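PDB 3ESH: protein similar to metal-dependent hydrolase from Staphylococcus aureus subsp. aureus Mu50, which is probably a metal-dependent hydrolase of the metallo-beta-lactamase superfamily, its exact substrate not established. Local coordinates for residues P30-Q35 and E40-N45; L117-Q120 and A124-E127; H185-T190 and D223-Q228. All blocks are in the same frame, centred on the assembly; numbering follows the deposited sequence.

Contact 1 (P30-Q35 and E40-N45); sequences PLWSKQ and ERNQIN
Trp-32 reaches out from helix 29-32 and sets the benzo end of its indole against Asn-42 and Ile-44. The closest apolar approach is Trp-32 CZ3 to Ile-44 CG2 at 3.6 Å, and Trp-32 CH2 stands 4.2 Å from the same methyl, which approaches the ring obliquely, nearer CZ3 than CH2. At the CH2 and CZ2 corner the terminal amide of Asn-42 comes up to the ring edge, near the indole plane but turned 45° against it; which end of that amide is nitrogen is doubtful in the model. All three residues are buried, and the two segments bury 123 Å² between them, both sides summed.

Torsions explain the reach. Trp-32 CG sits between backbone N and carbonyl carbon (chi1 68°), which sends the indole out toward the strand. Ile-44 presents CG2, the branch beside its own backbone N, rather than the longer CG1 arm. The backbone after the tryptophan is tied by Gln-35 N to Trp-32 O at 2.9 Å.

Further out, Phe-24 lies nearly parallel to the Trp-32 ring, and Ala-38 also touches it. Strand 43-47 pairs with strand 15-19, backbone bonds linking Ile-44 to Met-18 and Asn-42 to Gly-20, while Asn-39 OD1 takes the N-H groups of both Arg-41 and Gln-43. Lys-29 of the second subunit packs on Asn-42, placing the contact beside a subunit interface.

With no hydrogen bond across it, the union of helix 29-32 and the 40-45 segment rests on van der Waals contact with the benzo end of one indole.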
loop_
_atom_site.group_PDB
_atom_site.type_symbol
_atom_site.label_atom_id
_atom_site.label_comp_id
_atom_site.label_asym_id
_atom_site.label_seq_id
_atom_site.Cartn_x
_atom_site.Cartn_y
_atom_site.Cartn_z
ATOM N N PRO A 30 -16.986 -14.099 -31.369
ATOM C CA PRO A 30 -17.905 -13.568 -32.381
ATOM C C PRO A 30 -17.693 -12.073 -32.600
ATOM O O PRO A 30 -17.796 -11.587 -33.720
ATOM C CB PRO A 30 -19.275 -13.883 -31.794
ATOM C CG PRO A 30 -19.033 -15.190 -31.129
ATOM C CD PRO A 30 -17.699 -14.989 -30.439
ATOM N N LEU A 31 -17.397 -11.355 -31.519
ATOM C CA LEU A 31 -17.152 -9.919 -31.600
ATOM C C LEU A 31 -15.731 -9.568 -32.045
ATOM O O LEU A 31 -15.565 -8.755 -32.958
ATOM C CB LEU A 31 -17.427 -9.237 -30.262
ATOM C CG LEU A 31 -18.852 -9.337 -29.716
ATOM C CD1 LEU A 31 -18.942 -8.547 -28.407
ATOM C CD2 LEU A 31 -19.835 -8.803 -30.746
ATOM N N TRP A 32 -14.705 -10.156 -31.426
ATOM C CA TRP A 32 -13.354 -9.810 -31.851
ATOM C C TRP A 32 -12.949 -10.384 -33.203
ATOM O O TRP A 32 -12.143 -9.774 -33.903
ATOM C CB TRP A 32 -12.268 -10.146 -30.785
ATOM C CG TRP A 32 -12.003 -11.594 -30.489
ATOM C CD1 TRP A 32 -12.507 -12.320 -29.454
ATOM C CD2 TRP A 32 -11.193 -12.499 -31.256
ATOM N NE1 TRP A 32 -12.073 -13.620 -29.529
ATOM C CE2 TRP A 32 -11.272 -13.764 -30.629
ATOM C CE3 TRP A 32 -10.421 -12.368 -32.420
ATOM C CZ2 TRP A 32 -10.604 -14.895 -31.124
ATOM C CZ3 TRP A 32 -9.752 -13.496 -32.913
ATOM C CH2 TRP A 32 -9.855 -14.739 -32.267
ATOM N N SER A 33 -13.506 -11.530 -33.591
ATOM C CA SER A 33 -13.143 -12.117 -34.885
ATOM C C SER A 33 -13.553 -11.205 -36.051
ATOM O O SER A 33 -12.989 -11.284 -37.144
ATOM C CB SER A 33 -13.768 -13.505 -35.061
ATOM O OG SER A 33 -15.173 -13.456 -34.972
ATOM N N LYS A 34 -14.527 -10.334 -35.808
ATOM C CA LYS A 34 -14.989 -9.395 -36.815
ATOM C C LYS A 34 -14.111 -8.148 -36.846
ATOM O O LYS A 34 -14.178 -7.371 -37.785
ATOM C CB LYS A 34 -16.441 -9.001 -36.540
ATOM C CG LYS A 34 -17.432 -10.135 -36.767
ATOM C CD LYS A 34 -18.863 -9.761 -36.412
ATOM C CE LYS A 34 -19.769 -10.980 -36.570
ATOM N NZ LYS A 34 -21.118 -10.773 -35.982
ATOM N N GLN A 35 -13.288 -7.956 -35.813
ATOM C CA GLN A 35 -12.397 -6.792 -35.748
ATOM C C GLN A 35 -10.944 -7.148 -36.111
ATOM O O GLN A 35 -10.163 -6.278 -36.503
ATOM C CB GLN A 35 -12.426 -6.177 -34.353
ATOM C CG GLN A 35 -13.798 -5.774 -33.851
ATOM C CD GLN A 35 -14.534 -4.832 -34.797
ATOM O OE1 GLN A 35 -13.964 -3.851 -35.301
ATOM N NE2 GLN A 35 -15.815 -5.122 -35.037
ATOM N N GLU A 40 -7.466 -21.089 -38.563
ATOM C CA GLU A 40 -8.064 -22.350 -38.130
ATOM C C GLU A 40 -7.608 -22.728 -36.721
ATOM O O GLU A 40 -8.233 -23.542 -36.052
ATOM C CB GLU A 40 -7.675 -23.446 -39.131
ATOM C CG GLU A 40 -7.895 -24.893 -38.680
ATOM C CD GLU A 40 -9.354 -25.322 -38.723
ATOM O OE1 GLU A 40 -10.181 -24.704 -37.998
ATOM O OE2 GLU A 40 -9.675 -26.279 -39.480
ATOM N N ARG A 41 -6.517 -22.128 -36.267
ATOM C CA ARG A 41 -5.998 -22.427 -34.943
ATOM C C ARG A 41 -6.260 -21.332 -33.918
ATOM O O ARG A 41 -5.620 -21.309 -32.869
ATOM C CB ARG A 41 -4.504 -22.692 -35.015
ATOM C CG ARG A 41 -4.108 -23.737 -36.022
ATOM C CD ARG A 41 -2.642 -24.057 -35.842
ATOM N NE ARG A 41 -2.098 -24.858 -36.937
ATOM C CZ ARG A 41 -1.868 -24.395 -38.162
ATOM N NH1 ARG A 41 -2.137 -23.122 -38.462
ATOM N NH2 ARG A 41 -1.352 -25.205 -39.086
ATOM N N ASN A 42 -7.189 -20.432 -34.227
ATOM C CA ASN A 42 -7.557 -19.343 -33.327
ATOM C C ASN A 42 -6.430 -18.345 -33.119
ATOM O O ASN A 42 -6.481 -17.512 -32.209
ATOM C CB ASN A 42 -7.981 -19.893 -31.960
ATOM C CG ASN A 42 -8.962 -18.980 -31.241
ATOM O OD1 ASN A 42 -9.011 -18.936 -30.007
ATOM N ND2 ASN A 42 -9.764 -18.255 -32.015
ATOM N N GLN A 43 -5.410 -18.426 -33.961
ATOM C CA GLN A 43 -4.272 -17.525 -33.863
ATOM C C GLN A 43 -4.466 -16.323 -34.763
ATOM O O GLN A 43 -4.943 -16.474 -35.884
ATOM C CB GLN A 43 -2.986 -18.230 -34.305
ATOM C CG GLN A 43 -2.785 -19.647 -33.782
ATOM C CD GLN A 43 -1.526 -20.296 -34.345
ATOM O OE1 GLN A 43 -1.415 -20.516 -35.552
ATOM N NE2 GLN A 43 -0.567 -20.592 -33.472
ATOM N N ILE A 44 -4.102 -15.134 -34.281
ATOM C CA ILE A 44 -4.190 -13.928 -35.101
ATOM C C ILE A 44 -2.751 -13.517 -35.373
ATOM O O ILE A 44 -1.868 -13.778 -34.557
ATOM C CB ILE A 44 -4.944 -12.771 -34.408
ATOM C CG1 ILE A 44 -4.127 -12.226 -33.241
ATOM C CG2 ILE A 44 -6.335 -13.252 -33.975
ATOM C CD1 ILE A 44 -4.666 -10.933 -32.654
ATOM N N ASN A 45 -2.511 -12.882 -36.516
ATOM C CA ASN A 45 -1.169 -12.486 -36.897
ATOM C C ASN A 45 -0.733 -11.166 -36.298
ATOM O O ASN A 45 -1.369 -10.135 -36.519
ATOM C CB ASN A 45 -1.049 -12.409 -38.414
ATOM C CG ASN A 45 0.383 -12.297 -38.863
ATOM O OD1 ASN A 45 1.187 -13.195 -38.613
ATOM N ND2 ASN A 45 0.722 -11.185 -39.519
#

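Contact 2 (L117-Q120 and A124-E127); sequences LTDQ and AIFE
Leu-117 and Ile-125 meet through their backbones where the chain doubles back in the long loop between helix 111-114 and strand 130-134 of a metallo-beta-lactamase fold. Neither segment forms regular helix or strand; one weak backbone bond and close van der Waals contacts join them, burying 256 Å² summed over both sides.

Among the polar contacts, Ile-125 N donates to Leu-117 O at 3.0 Å, but the bond is bent to 129° at the hydrogen and counts as weak. The backbones are pressed close beside it: Thr-118 CA and Ala-124 CA are 3.8 Å apart. Thr-118 OG1 gives a further weak bond, 3.3 Å long, to Asp-119 O within its own segment; its stronger partner is Lys-70 NZ. Asp-119 OD1 bonds to His-123 N, which ties the first segment to the residue just before the second.

The apolar contacts come mainly from Ile-125 and Thr-118. Thr-118 lays CG2 over the backbone of Ala-124, 3.8 Å from its CA. Past the bend, the ring of Phe-126 packs on Ile-87 and Leu-91 of helix 87-92, and Ile-125 CG2 rides over one face of that ring, 3.8 Å above the plane and displaced toward the rim.

The other branch of the isoleucine works across the turn. CG1 stands beside the backbone N and opposite the carbonyl carbon (chi1 -49°), which lays it along the Thr-118 backbone; from there the chain folds forward until Ile-125 CD1 rests 3.7 Å from Asp-119 CB.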
loop_
_atom_site.group_PDB
_atom_site.type_symbol
_atom_site.label_atom_id
_atom_site.label_comp_id
_atom_site.label_asym_id
_atom_site.label_seq_id
_atom_site.Cartn_x
_atom_site.Cartn_y
_atom_site.Cartn_z
ATOM N N LEU A 117 17.215 -8.047 -29.201
ATOM C CA LEU A 117 18.186 -7.148 -28.576
ATOM C C LEU A 117 19.619 -7.666 -28.662
ATOM O O LEU A 117 20.573 -6.884 -28.635
ATOM C CB LEU A 117 17.827 -6.885 -27.107
ATOM C CG LEU A 117 16.784 -5.787 -26.860
ATOM C CD1 LEU A 117 16.538 -5.628 -25.358
ATOM C CD2 LEU A 117 17.280 -4.481 -27.485
ATOM N N THR A 118 19.778 -8.979 -28.752
ATOM C CA THR A 118 21.098 -9.572 -28.843
ATOM C C THR A 118 21.078 -10.706 -29.846
ATOM O O THR A 118 20.019 -11.209 -30.208
ATOM C CB THR A 118 21.540 -10.173 -27.502
ATOM O OG1 THR A 118 20.702 -11.290 -27.186
ATOM C CG2 THR A 118 21.464 -9.135 -26.397
ATOM N N ASP A 119 22.249 -11.107 -30.315
ATOM C CA ASP A 119 22.347 -12.228 -31.225
ATOM C C ASP A 119 22.666 -13.379 -30.281
ATOM O O ASP A 119 22.597 -13.235 -29.077
ATOM C CB ASP A 119 23.528 -12.037 -32.205
ATOM C CG ASP A 119 24.838 -11.661 -31.503
ATOM O OD1 ASP A 119 25.186 -12.300 -30.496
ATOM O OD2 ASP A 119 25.528 -10.729 -31.972
ATOM N N GLN A 120 22.962 -14.543 -30.853
ATOM C CA GLN A 120 23.295 -15.719 -30.010
ATOM C C GLN A 120 24.634 -15.481 -29.323
ATOM O O GLN A 120 25.546 -14.894 -29.915
ATOM C CB GLN A 120 23.415 -16.923 -30.839
ATOM C CG GLN A 120 22.328 -16.896 -31.812
ATOM C CD GLN A 120 22.883 -16.801 -33.185
ATOM O OE1 GLN A 120 23.534 -15.792 -33.575
ATOM N NE2 GLN A 120 22.644 -17.861 -33.966
ATOM N N ALA A 124 24.998 -8.569 -28.469
ATOM C CA ALA A 124 24.133 -7.402 -28.433
ATOM C C ALA A 124 24.052 -6.682 -29.758
ATOM O O ALA A 124 25.005 -6.038 -30.170
ATOM C CB ALA A 124 24.602 -6.411 -27.376
ATOM N N ILE A 125 22.916 -6.802 -30.431
ATOM C CA ILE A 125 22.709 -6.093 -31.685
ATOM C C ILE A 125 22.684 -4.679 -31.108
ATOM O O ILE A 125 22.422 -4.544 -29.914
ATOM C CB ILE A 125 21.315 -6.410 -32.274
ATOM C CG1 ILE A 125 21.068 -7.925 -32.298
ATOM C CG2 ILE A 125 21.192 -5.797 -33.639
ATOM C CD1 ILE A 125 22.066 -8.715 -33.099
ATOM N N PHE A 126 22.955 -3.633 -31.881
ATOM C CA PHE A 126 22.898 -2.261 -31.334
ATOM C C PHE A 126 23.926 -1.932 -30.222
ATOM O O PHE A 126 23.555 -1.514 -29.119
ATOM C CB PHE A 126 21.483 -1.948 -30.821
ATOM C CG PHE A 126 20.407 -2.136 -31.859
ATOM C CD1 PHE A 126 19.369 -3.038 -31.666
ATOM C CD2 PHE A 126 20.461 -1.438 -33.051
ATOM C CE1 PHE A 126 18.403 -3.236 -32.655
ATOM C CE2 PHE A 126 19.502 -1.627 -34.045
ATOM C CZ PHE A 126 18.475 -2.527 -33.851
ATOM N N GLU A 127 25.214 -2.085 -30.551
ATOM C CA GLU A 127 26.368 -1.863 -29.671
ATOM C C GLU A 127 26.632 -0.479 -29.078
ATOM O O GLU A 127 27.170 -0.383 -27.970
ATOM C CB GLU A 127 27.645 -2.277 -30.392
ATOM C CG GLU A 127 27.613 -3.655 -31.035
ATOM C CD GLU A 127 28.860 -3.941 -31.878
ATOM O OE1 GLU A 127 28.789 -4.858 -32.731
ATOM O OE2 GLU A 127 29.904 -3.264 -31.686
#

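Contact 3 (H185-T190 and D223-Q228); sequences HSFGHT and DDYPMQ
His-185 and Asp-223 bring their backbones within 3.7 Å, CA to CA, and the chains are joined where Asp-224 N, one residue further in its segment, donates to His-185 O at 3.3 Å. That bond is nearly straight at the hydrogen (165°), although the donor stands well above the carbonyl plane. Beyond it Ser-186 to His-189 form a type I beta turn, and in the other segment Tyr-225 occupies the N-cap of helix 226-242, its O receiving Gln-228 N.

With CG anti to the backbone N (chi1 177°), the ring of His-185 brings ND1 to Asp-223 OD1, a hydrogen bond of 3.0 Å with the oxygen close to the ring plane. Relative to the carboxylate the histidine nitrogen lies above the plane, ring and carboxylate being almost perpendicular. Asp-223 OD1 also bonds Thr-220 OG1, and OD2 bonds Ser-229 OG; these hold the carboxylate in place, consistent with a second-shell role if His-185 is a metal ligand. With ND1 committed in this way, NE2 is on the far side of the ring; donor atoms of His-185, His-110 and Asp-206 converge on one vacant point, consistent with an empty metal site, as in the metallo-beta-lactamase fold.

A water also bridges the segments, accepting from Phe-187 N at 2.9 Å and lying 2.9 Å from Asp-224 OD2; the other oxygen, OD1, makes a salt bridge to Arg-147. Phe-187 turns its ring edge to the face of Tyr-225 in an offset edge-to-face pair, planes at 71° and centroids 5.9 Å apart. Met-227 of the second subunit, a selenomethionine, packs on Tyr-225 and Asp-224.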
loop_
_atom_site.group_PDB
_atom_site.type_symbol
_atom_site.label_atom_id
_atom_site.label_comp_id
_atom_site.label_asym_id
_atom_site.label_seq_id
_atom_site.Cartn_x
_atom_site.Cartn_y
_atom_site.Cartn_z
ATOM N N HIS A 185 -0.422 -3.952 -18.644
ATOM C CA HIS A 185 -0.010 -5.146 -19.380
ATOM C C HIS A 185 1.126 -5.806 -18.629
ATOM O O HIS A 185 1.242 -7.027 -18.549
ATOM C CB HIS A 185 0.505 -4.761 -20.765
ATOM C CG HIS A 185 1.011 -5.919 -21.563
ATOM N ND1 HIS A 185 0.175 -6.812 -22.195
ATOM C CD2 HIS A 185 2.274 -6.349 -21.808
ATOM C CE1 HIS A 185 0.896 -7.737 -22.798
ATOM N NE2 HIS A 185 2.173 -7.482 -22.579
ATOM N N SER A 186 1.971 -4.958 -18.074
ATOM C CA SER A 186 3.137 -5.395 -17.333
ATOM C C SER A 186 3.227 -4.468 -16.133
ATOM O O SER A 186 2.746 -3.352 -16.194
ATOM C CB SER A 186 4.366 -5.215 -18.222
ATOM O OG SER A 186 5.448 -5.912 -17.697
ATOM N N PHE A 187 3.838 -4.904 -15.043
ATOM C CA PHE A 187 3.929 -4.001 -13.911
ATOM C C PHE A 187 4.786 -2.815 -14.281
ATOM O O PHE A 187 4.569 -1.709 -13.789
ATOM C CB PHE A 187 4.544 -4.657 -12.684
ATOM C CG PHE A 187 4.532 -3.767 -11.481
ATOM C CD1 PHE A 187 3.363 -3.602 -10.740
ATOM C CD2 PHE A 187 5.652 -3.019 -11.145
ATOM C CE1 PHE A 187 3.310 -2.702 -9.687
ATOM C CE2 PHE A 187 5.612 -2.118 -10.096
ATOM C CZ PHE A 187 4.441 -1.952 -9.365
ATOM N N GLY A 188 5.756 -3.037 -15.157
ATOM C CA GLY A 188 6.637 -1.959 -15.557
ATOM C C GLY A 188 6.390 -1.458 -16.960
ATOM O O GLY A 188 7.200 -0.706 -17.503
ATOM N N HIS A 189 5.267 -1.846 -17.555
ATOM C CA HIS A 189 4.969 -1.424 -18.912
ATOM C C HIS A 189 5.024 0.087 -19.068
ATOM O O HIS A 189 4.565 0.832 -18.198
ATOM C CB HIS A 189 3.611 -1.951 -19.341
ATOM C CG HIS A 189 3.282 -1.666 -20.773
ATOM N ND1 HIS A 189 2.847 -0.433 -21.203
ATOM C CD2 HIS A 189 3.322 -2.460 -21.869
ATOM C CE1 HIS A 189 2.627 -0.476 -22.506
ATOM N NE2 HIS A 189 2.907 -1.694 -22.931
ATOM N N THR A 190 5.575 0.519 -20.204
ATOM C CA THR A 190 5.772 1.925 -20.526
ATOM C C THR A 190 5.206 2.341 -21.895
ATOM O O THR A 190 5.185 1.555 -22.840
ATOM C CB THR A 190 7.307 2.253 -20.480
ATOM O OG1 THR A 190 7.822 1.959 -19.175
ATOM C CG2 THR A 190 7.581 3.717 -20.804
ATOM N N ASP A 223 -2.317 -9.227 -19.887
ATOM C CA ASP A 223 -2.177 -8.135 -18.937
ATOM C C ASP A 223 -2.194 -8.675 -17.517
ATOM O O ASP A 223 -3.164 -9.297 -17.100
ATOM C CB ASP A 223 -3.308 -7.116 -19.142
ATOM C CG ASP A 223 -3.152 -6.318 -20.429
ATOM O OD1 ASP A 223 -2.683 -6.887 -21.429
ATOM O OD2 ASP A 223 -3.504 -5.125 -20.453
ATOM N N ASP A 224 -1.112 -8.445 -16.777
ATOM C CA ASP A 224 -1.034 -8.927 -15.409
ATOM C C ASP A 224 -1.940 -8.133 -14.479
ATOM O O ASP A 224 -2.406 -8.653 -13.468
ATOM C CB ASP A 224 0.413 -8.907 -14.916
ATOM C CG ASP A 224 1.297 -9.898 -15.666
ATOM O OD1 ASP A 224 0.757 -10.871 -16.247
ATOM O OD2 ASP A 224 2.539 -9.717 -15.678
ATOM N N TYR A 225 -2.199 -6.875 -14.825
ATOM C CA TYR A 225 -3.074 -6.016 -14.020
ATOM C C TYR A 225 -4.092 -5.308 -14.915
ATOM O O TYR A 225 -4.039 -4.092 -15.112
ATOM C CB TYR A 225 -2.248 -4.995 -13.240
ATOM C CG TYR A 225 -1.167 -5.639 -12.399
ATOM C CD1 TYR A 225 0.088 -5.915 -12.938
ATOM C CD2 TYR A 225 -1.422 -6.032 -11.085
ATOM C CE1 TYR A 225 1.067 -6.566 -12.201
ATOM C CE2 TYR A 225 -0.458 -6.680 -10.335
ATOM C CZ TYR A 225 0.797 -6.950 -10.903
ATOM O OH TYR A 225 1.766 -7.613 -10.160
ATOM N N PRO A 226 -5.037 -6.079 -15.481
ATOM C CA PRO A 226 -6.077 -5.529 -16.360
ATOM C C PRO A 226 -6.810 -4.300 -15.817
ATOM O O PRO A 226 -7.182 -3.426 -16.592
ATOM C CB PRO A 226 -7.011 -6.727 -16.588
ATOM C CG PRO A 226 -6.744 -7.613 -15.393
ATOM C CD PRO A 226 -5.254 -7.516 -15.251
HETATM N N MSE A 227 -7.010 -4.208 -14.507
HETATM C CA MSE A 227 -7.715 -3.052 -13.975
HETATM C C MSE A 227 -6.906 -1.757 -14.200
HETATM O O MSE A 227 -7.480 -0.680 -14.400
HETATM C CB MSE A 227 -8.013 -3.226 -12.478
HETATM C CG MSE A 227 -8.964 -4.342 -12.111
HETATM SE SE MSE A 227 -10.725 -4.202 -12.973
HETATM C CE MSE A 227 -10.405 -5.424 -14.310
ATOM N N GLN A 228 -5.579 -1.867 -14.164
ATOM C CA GLN A 228 -4.717 -0.712 -14.381
ATOM C C GLN A 228 -4.654 -0.395 -15.875
ATOM O O GLN A 228 -4.504 0.756 -16.264
ATOM C CB GLN A 228 -3.312 -0.993 -13.819
ATOM C CG GLN A 228 -2.236 0.061 -14.136
ATOM C CD GLN A 228 -2.496 1.396 -13.465
ATOM O OE1 GLN A 228 -3.176 1.474 -12.428
ATOM N NE2 GLN A 228 -1.933 2.459 -14.033
HETATM O O HOH W 1 3.944 -7.655 -14.260
#

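Overall arrangement
The three contacts follow one another in sequence and do not touch in space. Contact 3 holds His-185 of a possible metal site, and the other two are set apart from it: contacts 1 and 2 lie about 23 and 27 Å from it between centres, with nearest atoms about 12 and 13 Å off. Contacts 1 and 2 are farther from each other, about 34 Å between centres. Contacts 1 and 3 both touch the second subunit, whereas no other chain of the assembly touches contact 2. Contact 2 instead closes a loop that follows helix 111-114, a helix just after His-108 and His-110, whose rings meet His-185.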